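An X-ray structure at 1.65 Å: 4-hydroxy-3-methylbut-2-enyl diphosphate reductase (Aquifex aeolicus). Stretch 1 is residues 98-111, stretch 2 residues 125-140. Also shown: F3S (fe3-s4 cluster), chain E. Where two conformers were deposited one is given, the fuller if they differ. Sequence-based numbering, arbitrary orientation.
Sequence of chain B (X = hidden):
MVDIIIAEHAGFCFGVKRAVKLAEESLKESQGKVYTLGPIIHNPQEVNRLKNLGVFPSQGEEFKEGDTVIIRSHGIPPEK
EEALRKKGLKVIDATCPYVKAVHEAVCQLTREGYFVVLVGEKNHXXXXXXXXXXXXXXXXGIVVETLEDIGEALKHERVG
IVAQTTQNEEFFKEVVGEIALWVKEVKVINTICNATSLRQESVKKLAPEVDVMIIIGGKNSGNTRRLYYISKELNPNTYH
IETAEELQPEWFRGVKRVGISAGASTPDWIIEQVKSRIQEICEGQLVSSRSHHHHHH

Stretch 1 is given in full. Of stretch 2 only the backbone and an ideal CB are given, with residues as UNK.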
ATOM      1  N   TYR B  98      20.655   9.999   1.244  1.00 33.76           N
ATOM      2  CA  TYR B  98      19.310   9.384   1.268  1.00 35.66           C
ATOM      3  C   TYR B  98      18.220  10.331   0.811  1.00 33.43           C
ATOM      4  O   TYR B  98      17.195   9.911   0.308  1.00 34.21           O
ATOM      5  CB  TYR B  98      18.977   8.771   2.624  1.00 36.36           C
ATOM      6  CG  TYR B  98      20.074   7.815   3.045  1.00 40.60           C
ATOM      7  CD1 TYR B  98      20.644   6.933   2.124  1.00 43.73           C
ATOM      8  CD2 TYR B  98      20.581   7.826   4.341  1.00 43.83           C
ATOM      9  CE1 TYR B  98      21.685   6.079   2.485  1.00 46.58           C
ATOM     10  CE2 TYR B  98      21.611   6.967   4.713  1.00 45.00           C
ATOM     11  CZ  TYR B  98      22.158   6.101   3.772  1.00 44.75           C
ATOM     12  OH  TYR B  98      23.177   5.233   4.122  1.00 46.89           O
ATOM     13  N   VAL B  99      18.444  11.623   0.993  1.00 31.70           N
ATOM     14  CA  VAL B  99      17.546  12.644   0.447  1.00 31.25           C
ATOM     15  C   VAL B  99      17.757  12.725  -1.048  1.00 31.42           C
ATOM     16  O   VAL B  99      16.787  12.794  -1.799  1.00 30.75           O
ATOM     17  CB  VAL B  99      17.751  14.028   1.175  1.00 30.71           C
ATOM     18  CG1 VAL B  99      17.018  15.171   0.442  1.00 31.77           C
ATOM     19  CG2 VAL B  99      17.241  13.973   2.646  1.00 30.17           C
ATOM     20  N   LYS B 100      19.008  12.714  -1.496  1.00 31.58           N
ATOM     21  CA  LYS B 100      19.285  12.626  -2.920  1.00 33.10           C
ATOM     22  C   LYS B 100      18.620  11.423  -3.597  1.00 33.04           C
ATOM     23  O   LYS B 100      18.202  11.507  -4.745  1.00 32.42           O
ATOM     24  CB  LYS B 100      20.773  12.595  -3.223  1.00 32.86           C
ATOM     25  CG  LYS B 100      21.555  13.925  -2.966  1.00 35.30           C
ATOM     26  CD  LYS B 100      20.942  15.195  -3.640  1.00 35.96           C
ATOM     27  CE  LYS B 100      20.738  15.027  -5.117  1.00 35.61           C
ATOM     28  NZ  LYS B 100      20.109  16.230  -5.685  1.00 34.81           N
ATOM     29  N   ALA B 101      18.499  10.321  -2.872  1.00 32.26           N
ATOM     30  CA  ALA B 101      17.796   9.159  -3.418  1.00 33.14           C
ATOM     31  C   ALA B 101      16.290   9.440  -3.659  1.00 33.15           C
ATOM     32  O   ALA B 101      15.687   8.847  -4.549  1.00 33.07           O
ATOM     33  CB  ALA B 101      17.978   7.965  -2.516  1.00 33.79           C
ATOM     34  N   VAL B 102      15.666  10.265  -2.816  1.00 32.25           N
ATOM     35  CA  VAL B 102      14.277  10.683  -3.078  1.00 33.23           C
ATOM     36  C   VAL B 102      14.224  11.503  -4.348  1.00 32.95           C
ATOM     37  O   VAL B 102      13.305  11.348  -5.173  1.00 31.26           O
ATOM     38  CB  VAL B 102      13.655  11.471  -1.904  1.00 33.25           C
ATOM     39  CG1 VAL B 102      12.170  11.698  -2.136  1.00 34.18           C
ATOM     40  CG2 VAL B 102      13.909  10.775  -0.561  1.00 33.70           C
ATOM     41  N   HIS B 103      15.157  12.448  -4.494  1.00 32.33           N
ATOM     42  CA  HIS B 103      15.230  13.246  -5.741  1.00 33.02           C
ATOM     43  C   HIS B 103      15.334  12.341  -6.995  1.00 34.23           C
ATOM     44  O   HIS B 103      14.639  12.569  -8.030  1.00 34.26           O
ATOM     45  CB  HIS B 103      16.468  14.125  -5.702  1.00 32.25           C
ATOM     46  CG  HIS B 103      16.477  15.128  -4.599  1.00 31.55           C
ATOM     47  ND1 HIS B 103      17.559  15.952  -4.368  1.00 32.20           N
ATOM     48  CD2 HIS B 103      15.552  15.451  -3.665  1.00 28.62           C
ATOM     49  CE1 HIS B 103      17.300  16.736  -3.341  1.00 33.05           C
ATOM     50  NE2 HIS B 103      16.081  16.469  -2.909  1.00 32.29           N
ATOM     51  N   GLU B 104      16.200  11.336  -6.899  1.00 34.33           N
ATOM     52  CA  GLU B 104      16.399  10.364  -7.970  1.00 36.15           C
ATOM     53  C   GLU B 104      15.096   9.594  -8.245  1.00 34.88           C
ATOM     54  O   GLU B 104      14.710   9.412  -9.400  1.00 34.92           O
ATOM     55  CB  GLU B 104      17.544   9.410  -7.627  1.00 35.34           C
ATOM     56  CG  GLU B 104      18.921  10.107  -7.668  1.00 41.11           C
ATOM     57  CD  GLU B 104      20.026   9.340  -6.921  1.00 42.93           C
ATOM     58  OE1 GLU B 104      19.902   8.099  -6.736  1.00 50.12           O
ATOM     59  OE2 GLU B 104      21.041   9.985  -6.525  1.00 51.88           O
ATOM     60  N   ALA B 105      14.418   9.200  -7.170  1.00 33.59           N
ATOM     61  CA  ALA B 105      13.247   8.327  -7.253  1.00 32.48           C
ATOM     62  C   ALA B 105      12.098   9.056  -7.924  1.00 31.64           C
ATOM     63  O   ALA B 105      11.359   8.466  -8.746  1.00 31.07           O
ATOM     64  CB  ALA B 105      12.812   7.872  -5.885  1.00 32.32           C
ATOM     65  N   VAL B 106      11.916  10.341  -7.601  1.00 29.92           N
ATOM     66  CA  VAL B 106      10.761  11.043  -8.247  1.00 30.47           C
ATOM     67  C   VAL B 106      11.017  11.207  -9.728  1.00 31.12           C
ATOM     68  O   VAL B 106      10.079  11.098 -10.575  1.00 30.24           O
ATOM     69  CB  VAL B 106      10.338  12.356  -7.553  1.00 30.42           C
ATOM     70  CG1 VAL B 106       9.877  12.113  -6.089  1.00 31.51           C
ATOM     71  CG2 VAL B 106      11.430  13.436  -7.670  1.00 32.51           C
ATOM     72  N   CYS B 107      12.274  11.369 -10.085  1.00 32.20           N
ATOM     73  CA  CYS B 107      12.579  11.474 -11.507  1.00 33.17           C
ATOM     74  C   CYS B 107      12.466  10.143 -12.273  1.00 31.28           C
ATOM     75  O   CYS B 107      11.994  10.117 -13.397  1.00 30.41           O
ATOM     76  CB  CYS B 107      13.934  12.130 -11.740  1.00 34.14           C
ATOM     77  SG  CYS B 107      13.960  13.870 -11.124  1.00 41.49           S
ATOM     78  N   GLN B 108      12.919   9.065 -11.652  1.00 30.01           N
ATOM     79  CA  GLN B 108      12.757   7.723 -12.183  1.00 29.33           C
ATOM     80  C   GLN B 108      11.286   7.411 -12.400  1.00 28.52           C
ATOM     81  O   GLN B 108      10.931   6.959 -13.487  1.00 28.13           O
ATOM     82  CB  GLN B 108      13.422   6.694 -11.277  1.00 30.81           C
ATOM     83  CG  GLN B 108      13.247   5.263 -11.782  1.00 33.41           C
ATOM     84  CD  GLN B 108      13.500   4.251 -10.690  1.00 38.62           C
ATOM     85  OE1 GLN B 108      14.143   4.554  -9.684  1.00 41.00           O
ATOM     86  NE2 GLN B 108      12.992   3.051 -10.877  1.00 37.71           N
ATOM     87  N   LEU B 109      10.437   7.668 -11.383  1.00 28.42           N
ATOM     88  CA  LEU B 109       9.023   7.418 -11.493  1.00 28.96           C
ATOM     89  C   LEU B 109       8.383   8.237 -12.631  1.00 28.63           C
ATOM     90  O   LEU B 109       7.506   7.734 -13.356  1.00 28.91           O
ATOM     91  CB  LEU B 109       8.329   7.686 -10.142  1.00 29.21           C
ATOM     92  CG  LEU B 109       8.583   6.654  -9.006  1.00 29.44           C
ATOM     93  CD1 LEU B 109       7.974   7.194  -7.701  1.00 32.41           C
ATOM     94  CD2 LEU B 109       8.004   5.267  -9.313  1.00 31.97           C
ATOM     95  N   THR B 110       8.833   9.471 -12.792  1.00 29.15           N
ATOM     96  CA  THR B 110       8.365  10.327 -13.896  1.00 28.53           C
ATOM     97  C   THR B 110       8.723   9.722 -15.280  1.00 29.23           C
ATOM     98  O   THR B 110       7.861   9.614 -16.172  1.00 28.92           O
ATOM     99  CB  THR B 110       8.961  11.748 -13.717  1.00 27.80           C
ATOM    100  OG1 THR B 110       8.401  12.338 -12.524  1.00 30.10           O
ATOM    101  CG2 THR B 110       8.682  12.621 -14.962  1.00 29.52           C
ATOM    102  N   ARG B 111       9.980   9.317 -15.447  1.00 29.83           N
ATOM    103  CA  ARG B 111      10.427   8.636 -16.669  1.00 30.60           C
ATOM    104  C   ARG B 111       9.597   7.387 -16.987  1.00 29.81           C
ATOM    105  O   ARG B 111       9.332   7.082 -18.145  1.00 31.01           O
ATOM    106  CB  ARG B 111      11.911   8.278 -16.602  1.00 30.31           C
ATOM    107  CG  ARG B 111      12.833   9.506 -16.539  1.00 31.63           C
ATOM    108  CD  ARG B 111      14.309   9.110 -16.784  1.00 33.49           C
ATOM    109  NE  ARG B 111      14.848   8.239 -15.732  1.00 36.82           N
ATOM    110  CZ  ARG B 111      15.447   8.653 -14.607  1.00 37.87           C
ATOM    111  NH1 ARG B 111      15.613   9.943 -14.327  1.00 38.26           N
ATOM    112  NH2 ARG B 111      15.900   7.759 -13.745  1.00 39.23           N
ATOM    113  N   UNK B 125      11.317  21.740   4.424  1.00 33.60           N
ATOM    114  CA  UNK B 125      12.358  21.970   3.386  1.00 33.70           C
ATOM    115  C   UNK B 125      12.772  20.743   2.530  1.00 32.89           C
ATOM    116  O   UNK B 125      13.083  20.892   1.324  1.00 32.00           O
ATOM    117  CB  UNK B 125      13.613  22.508   4.076  1.00 33.70           C
ATOM    118  N   UNK B 126      12.797  19.543   3.102  1.00 32.12           N
ATOM    119  CA  UNK B 126      13.132  18.347   2.322  1.00 30.80           C
ATOM    120  C   UNK B 126      12.084  18.141   1.206  1.00 30.94           C
ATOM    121  O   UNK B 126      12.433  17.874   0.056  1.00 30.30           O
ATOM    122  CB  UNK B 126      13.203  17.117   3.229  1.00 30.80           C
ATOM    123  N   UNK B 127      10.841  18.315   1.573  1.00 29.72           N
ATOM    124  CA  UNK B 127       9.721  18.147   0.676  1.00 30.39           C
ATOM    125  C   UNK B 127       9.733  19.217  -0.434  1.00 30.67           C
ATOM    126  O   UNK B 127       9.583  18.903  -1.595  1.00 31.59           O
ATOM    127  CB  UNK B 127       8.411  18.204   1.464  1.00 30.39           C
ATOM    128  N   UNK B 128       9.948  20.473  -0.073  1.00 31.69           N
ATOM    129  CA  UNK B 128      10.068  21.554  -1.041  1.00 32.01           C
ATOM    130  C   UNK B 128      11.197  21.233  -2.035  1.00 31.28           C
ATOM    131  O   UNK B 128      11.042  21.444  -3.244  1.00 32.15           O
ATOM    132  CB  UNK B 128      10.328  22.885  -0.333  1.00 32.01           C
ATOM    133  N   UNK B 129      12.322  20.751  -1.527  1.00 30.21           N
ATOM    134  CA  UNK B 129      13.439  20.447  -2.446  1.00 29.41           C
ATOM    135  C   UNK B 129      13.067  19.351  -3.440  1.00 30.26           C
ATOM    136  O   UNK B 129      13.280  19.484  -4.654  1.00 31.32           O
ATOM    137  CB  UNK B 129      14.679  20.023  -1.656  1.00 29.41           C
ATOM    138  N   UNK B 130      12.467  18.269  -2.946  1.00 30.91           N
ATOM    139  CA  UNK B 130      12.057  17.159  -3.773  1.00 30.60           C
ATOM    140  C   UNK B 130      11.027  17.575  -4.826  1.00 30.12           C
ATOM    141  O   UNK B 130      11.129  17.138  -5.962  1.00 31.11           O
ATOM    142  CB  UNK B 130      11.491  16.042  -2.894  1.00 30.60           C
ATOM    143  N   UNK B 131      10.036  18.390  -4.452  1.00 30.47           N
ATOM    144  CA  UNK B 131       9.095  18.967  -5.456  1.00 31.07           C
ATOM    145  C   UNK B 131       9.847  19.709  -6.551  1.00 31.11           C
ATOM    146  O   UNK B 131       9.429  19.694  -7.701  1.00 29.63           O
ATOM    147  CB  UNK B 131       8.103  19.919  -4.785  1.00 31.07           C
ATOM    148  N   UNK B 132      10.942  20.378  -6.177  1.00 31.02           N
ATOM    149  CA  UNK B 132      11.761  21.079  -7.167  1.00 31.54           C
ATOM    150  C   UNK B 132      12.412  20.120  -8.159  1.00 31.07           C
ATOM    151  O   UNK B 132      12.514  20.417  -9.353  1.00 29.89           O
ATOM    152  CB  UNK B 132      12.841  21.904  -6.464  1.00 31.54           C
ATOM    153  N   UNK B 133      12.842  18.958  -7.676  1.00 30.88           N
ATOM    154  CA  UNK B 133      13.368  17.919  -8.573  1.00 30.79           C
ATOM    155  C   UNK B 133      12.271  17.335  -9.487  1.00 30.72           C
ATOM    156  O   UNK B 133      12.512  17.073 -10.674  1.00 30.21           O
ATOM    157  CB  UNK B 133      14.008  16.798  -7.751  1.00 30.79           C
ATOM    158  N   UNK B 134      11.086  17.133  -8.914  1.00 29.72           N
ATOM    159  CA  UNK B 134       9.972  16.583  -9.666  1.00 30.85           C
ATOM    160  C   UNK B 134       9.636  17.561 -10.789  1.00 29.97           C
ATOM    161  O   UNK B 134       9.448  17.166 -11.953  1.00 29.55           O
ATOM    162  CB  UNK B 134       8.762  16.330  -8.765  1.00 30.85           C
ATOM    163  N   UNK B 135       9.602  18.852 -10.453  1.00 29.91           N
ATOM    164  CA  UNK B 135       9.305  19.872 -11.450  1.00 29.02           C
ATOM    165  C   UNK B 135      10.405  19.912 -12.534  1.00 30.67           C
ATOM    166  O   UNK B 135      10.092  19.996 -13.731  1.00 30.59           O
ATOM    167  CB  UNK B 135       9.164  21.239 -10.778  1.00 29.02           C
ATOM    168  N   UNK B 136      11.660  19.797 -12.095  1.00 30.73           N
ATOM    169  CA  UNK B 136      12.814  19.854 -13.014  1.00 32.24           C
ATOM    170  C   UNK B 136      12.825  18.741 -14.062  1.00 33.06           C
ATOM    171  O   UNK B 136      13.271  18.924 -15.197  1.00 33.17           O
ATOM    172  CB  UNK B 136      14.113  19.788 -12.209  1.00 32.24           C
ATOM    173  N   UNK B 137      12.331  17.580 -13.676  1.00 32.99           N
ATOM    174  CA  UNK B 137      12.315  16.457 -14.603  0.70 34.44           C
ATOM    175  C   UNK B 137      10.977  16.326 -15.314  1.00 33.80           C
ATOM    176  O   UNK B 137      10.669  15.297 -15.922  1.00 34.15           O
ATOM    177  CB  UNK B 137      12.639  15.158 -13.862  0.70 34.44           C
ATOM    178  N   UNK B 138      10.213  17.418 -15.308  1.00 33.02           N
ATOM    179  CA  UNK B 138       8.900  17.504 -16.005  1.00 32.11           C
ATOM    180  C   UNK B 138       7.866  16.501 -15.490  1.00 30.86           C
ATOM    181  O   UNK B 138       6.979  16.031 -16.213  1.00 30.61           O
ATOM    182  CB  UNK B 138       9.096  17.280 -17.506  1.00 32.11           C
ATOM    183  N   UNK B 139       8.012  16.188 -14.220  1.00 28.99           N
ATOM    184  CA  UNK B 139       7.108  15.297 -13.531  1.00 30.44           C
ATOM    185  C   UNK B 139       5.906  16.015 -12.951  1.00 29.92           C
ATOM    186  O   UNK B 139       5.898  17.226 -12.855  1.00 29.73           O
ATOM    187  CB  UNK B 139       7.855  14.558 -12.419  1.00 30.44           C
ATOM    188  N   UNK B 140       4.890  15.245 -12.592  1.00 30.85           N
ATOM    189  CA  UNK B 140       3.725  15.820 -11.957  0.80 31.67           C
ATOM    190  C   UNK B 140       3.360  15.012 -10.727  1.00 31.00           C
ATOM    191  O   UNK B 140       3.543  13.784 -10.665  1.00 30.61           O
ATOM    192  CB  UNK B 140       2.548  15.884 -12.933  0.80 31.67           C
TER
HETATM  193 FE1  F3S E3302      18.361   9.707   7.506  1.00 28.55          FE
HETATM  194 FE3  F3S E3302      19.905  11.373   6.026  1.00 24.46          FE
HETATM  195 FE4  F3S E3302      19.554  11.589   8.457  1.00 33.47          FE
HETATM  196  S1  F3S E3302      17.781  10.698   5.563  1.00 25.24           S
HETATM  197  S2  F3S E3302      17.821  10.751   9.463  1.00 37.10           S
HETATM  198  S3  F3S E3302      20.634   9.908   7.614  1.00 27.28           S
HETATM  199  S4  F3S E3302      20.054  13.322   7.235  1.00 27.71           S

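The two helices run in roughly the same direction, 32° apart, with axes 8.6 Å apart at closest approach.

Positions 125, 127, 128, 131, 132, 135 and 136 have no ideal CB within 5.5 Å of stretch 1, which therefore selects little there. They are P125, V127, I128, L131, G132, R135 and A136; proline is easily accepted in a helix's first turn, and at 132 a CB would lie 3.0 Å from the carbonyl O of 129.

At 126 the CB points sideways, 5.1 Å from V99 CG1, so a long side chain could reach back over the valines. The residue is E126, whose OE1 comes within 3.6 Å of V99 CG2; its carboxylate is hydrogen-bonded elsewhere in the structure.

Position 129 points toward stretch 1, and an ideal CB would sit 4.0 Å from H103 NE2, favouring something small. It is G129, which leaves the imidazole lying near its backbone.

At 130 the CB points sideways, 4.5 Å from V102 CG1 and 4.2 Å from H103 CD2, so a small, branched residue such as valine or threonine would suit. T130 places CG2 3.7 Å from V102 CG1 and 3.8 Å from V106 CG1, while OG1 lies at the edge of the imidazole, 3.4 Å from H103 CD2. A water joins H103 NE2 (2.9 Å) to E126 O (2.8 Å).

At 133 the CB points toward H103, V106 and C107, and one face of the H103 imidazole is turned to this position and invites a flat ring, though leucine or methionine could also cover it. Y133, with chi1 m, forms an offset stack with H103, centroids 4.0 Å apart and planes at 14°. K100 NZ donates to H103 ND1 (2.9 Å) and also lies 3.0 Å from Y133 OH, but there the angle is too poor for a hydrogen bond.

Position 134 has V106 CG2 4.1 Å from its CB, suiting an aliphatic chain. L134 brings CD1 to 4.1 Å from V106 CB and 3.4 Å from T110 OG1.

At 137 the backbone leaves helical angles, and the CB is only 3.3 Å from C107 SG, so a small side chain is expected. C137, with chi1 p, sets its SG 3.1 Å from C107 SG, close but well beyond disulfide length.

Position 138 has positive phi (61°), which asparagine and glycine tolerate best; it is N138, at the margin of the contact.

At 139 an ideal CB would clash with T110 OG1 at 2.3 Å, so glycine is required by this geometry. G139 CA packs 3.4 Å from T110 OG1.

At 140 the CB points away from stretch 1 and nothing of it lies within 5.5 Å, so almost any side chain, including a long charged one, would do; it is K140. Its backbone N donates to a water that itself donates to T110 OG1 (2.8 Å).

Stretch 2 (125-140) PEVIGTLGYLRACNGK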
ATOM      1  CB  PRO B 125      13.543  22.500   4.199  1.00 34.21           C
ATOM      2  CG  PRO B 125      12.922  23.088   5.454  1.00 35.18           C
ATOM      3  CD  PRO B 125      11.753  22.201   5.757  1.00 35.41           C
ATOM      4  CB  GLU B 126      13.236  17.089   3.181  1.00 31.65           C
ATOM      5  CG  GLU B 126      13.799  15.925   2.386  1.00 31.88           C
ATOM      6  CD  GLU B 126      13.538  14.602   3.089  1.00 36.76           C
ATOM      7  OE1 GLU B 126      14.039  14.459   4.242  1.00 34.87           O
ATOM      8  OE2 GLU B 126      12.836  13.737   2.484  1.00 33.04           O
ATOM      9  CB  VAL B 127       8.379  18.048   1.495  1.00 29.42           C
ATOM     10  CG1 VAL B 127       7.157  18.070   0.573  1.00 32.67           C
ATOM     11  CG2 VAL B 127       8.384  16.768   2.339  1.00 31.44           C
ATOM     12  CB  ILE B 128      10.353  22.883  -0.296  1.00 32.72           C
ATOM     13  CG1 ILE B 128       9.104  23.261   0.501  1.00 32.87           C
ATOM     14  CG2 ILE B 128      10.753  24.020  -1.258  1.00 34.79           C
ATOM     15  CD1 ILE B 128       9.294  24.408   1.473  1.00 37.77           C
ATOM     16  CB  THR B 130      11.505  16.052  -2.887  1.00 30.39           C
ATOM     17  OG1 THR B 130      12.568  15.583  -2.066  1.00 30.82           O
ATOM     18  CG2 THR B 130      11.027  14.878  -3.721  1.00 33.68           C
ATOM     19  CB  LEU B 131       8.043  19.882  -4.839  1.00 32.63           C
ATOM     20  CG  LEU B 131       6.996  19.125  -4.017  1.00 35.65           C
ATOM     21  CD1 LEU B 131       5.975  20.093  -3.426  1.00 38.41           C
ATOM     22  CD2 LEU B 131       6.280  18.054  -4.880  1.00 37.98           C
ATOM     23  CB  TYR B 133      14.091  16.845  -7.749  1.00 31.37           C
ATOM     24  CG  TYR B 133      15.473  17.336  -7.482  1.00 32.11           C
ATOM     25  CD1 TYR B 133      15.764  18.100  -6.353  1.00 31.99           C
ATOM     26  CD2 TYR B 133      16.473  17.126  -8.438  1.00 32.25           C
ATOM     27  CE1 TYR B 133      17.057  18.607  -6.133  1.00 31.91           C
ATOM     28  CE2 TYR B 133      17.776  17.629  -8.247  1.00 35.23           C
ATOM     29  CZ  TYR B 133      18.053  18.374  -7.104  1.00 32.23           C
ATOM     30  OH  TYR B 133      19.338  18.855  -6.896  1.00 36.58           O
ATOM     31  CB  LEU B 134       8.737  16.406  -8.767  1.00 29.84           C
ATOM     32  CG  LEU B 134       7.465  15.832  -9.433  1.00 30.69           C
ATOM     33  CD1 LEU B 134       7.673  14.392  -9.952  1.00 31.68           C
ATOM     34  CD2 LEU B 134       6.285  15.917  -8.486  1.00 31.49           C
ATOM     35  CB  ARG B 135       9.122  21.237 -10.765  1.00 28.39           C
ATOM     36  CG  ARG B 135       9.100  22.457 -11.721  1.00 28.72           C
ATOM     37  CD  ARG B 135       8.776  23.771 -10.998  1.00 30.70           C
ATOM     38  NE  ARG B 135       9.687  24.009  -9.883  1.00 31.55           N
ATOM     39  CZ  ARG B 135       9.365  23.946  -8.587  1.00 36.16           C
ATOM     40  NH1 ARG B 135       8.100  23.695  -8.218  1.00 35.97           N
ATOM     41  NH2 ARG B 135      10.307  24.169  -7.660  1.00 35.14           N
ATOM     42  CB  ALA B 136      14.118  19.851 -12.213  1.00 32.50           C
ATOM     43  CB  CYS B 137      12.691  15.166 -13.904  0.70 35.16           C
ATOM     44  SG  CYS B 137      11.419  14.625 -12.803  0.70 40.68           S
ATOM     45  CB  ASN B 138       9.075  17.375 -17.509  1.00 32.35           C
ATOM     46  CG  ASN B 138       9.994  18.417 -18.044  1.00 36.66           C
ATOM     47  OD1 ASN B 138       9.920  19.590 -17.655  1.00 39.10           O
ATOM     48  ND2 ASN B 138      10.918  17.998 -18.904  1.00 41.31           N
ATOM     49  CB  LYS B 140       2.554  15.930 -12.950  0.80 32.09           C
ATOM     50  CG  LYS B 140       2.087  14.619 -13.503  0.80 31.71           C
ATOM     51  CD  LYS B 140       1.075  14.833 -14.653  0.80 33.54           C
ATOM     52  CE  LYS B 140       0.524  13.471 -15.070  0.80 35.76           C
ATOM     53  NZ  LYS B 140      -0.263  13.489 -16.345  0.80 34.22           N
TER
HETATM   54  O   HOH W   1      15.081  18.109  -0.777  1.00 19.13           O
HETATM   55  O   HOH W   2       5.591  12.463 -12.857  1.00 19.90           O
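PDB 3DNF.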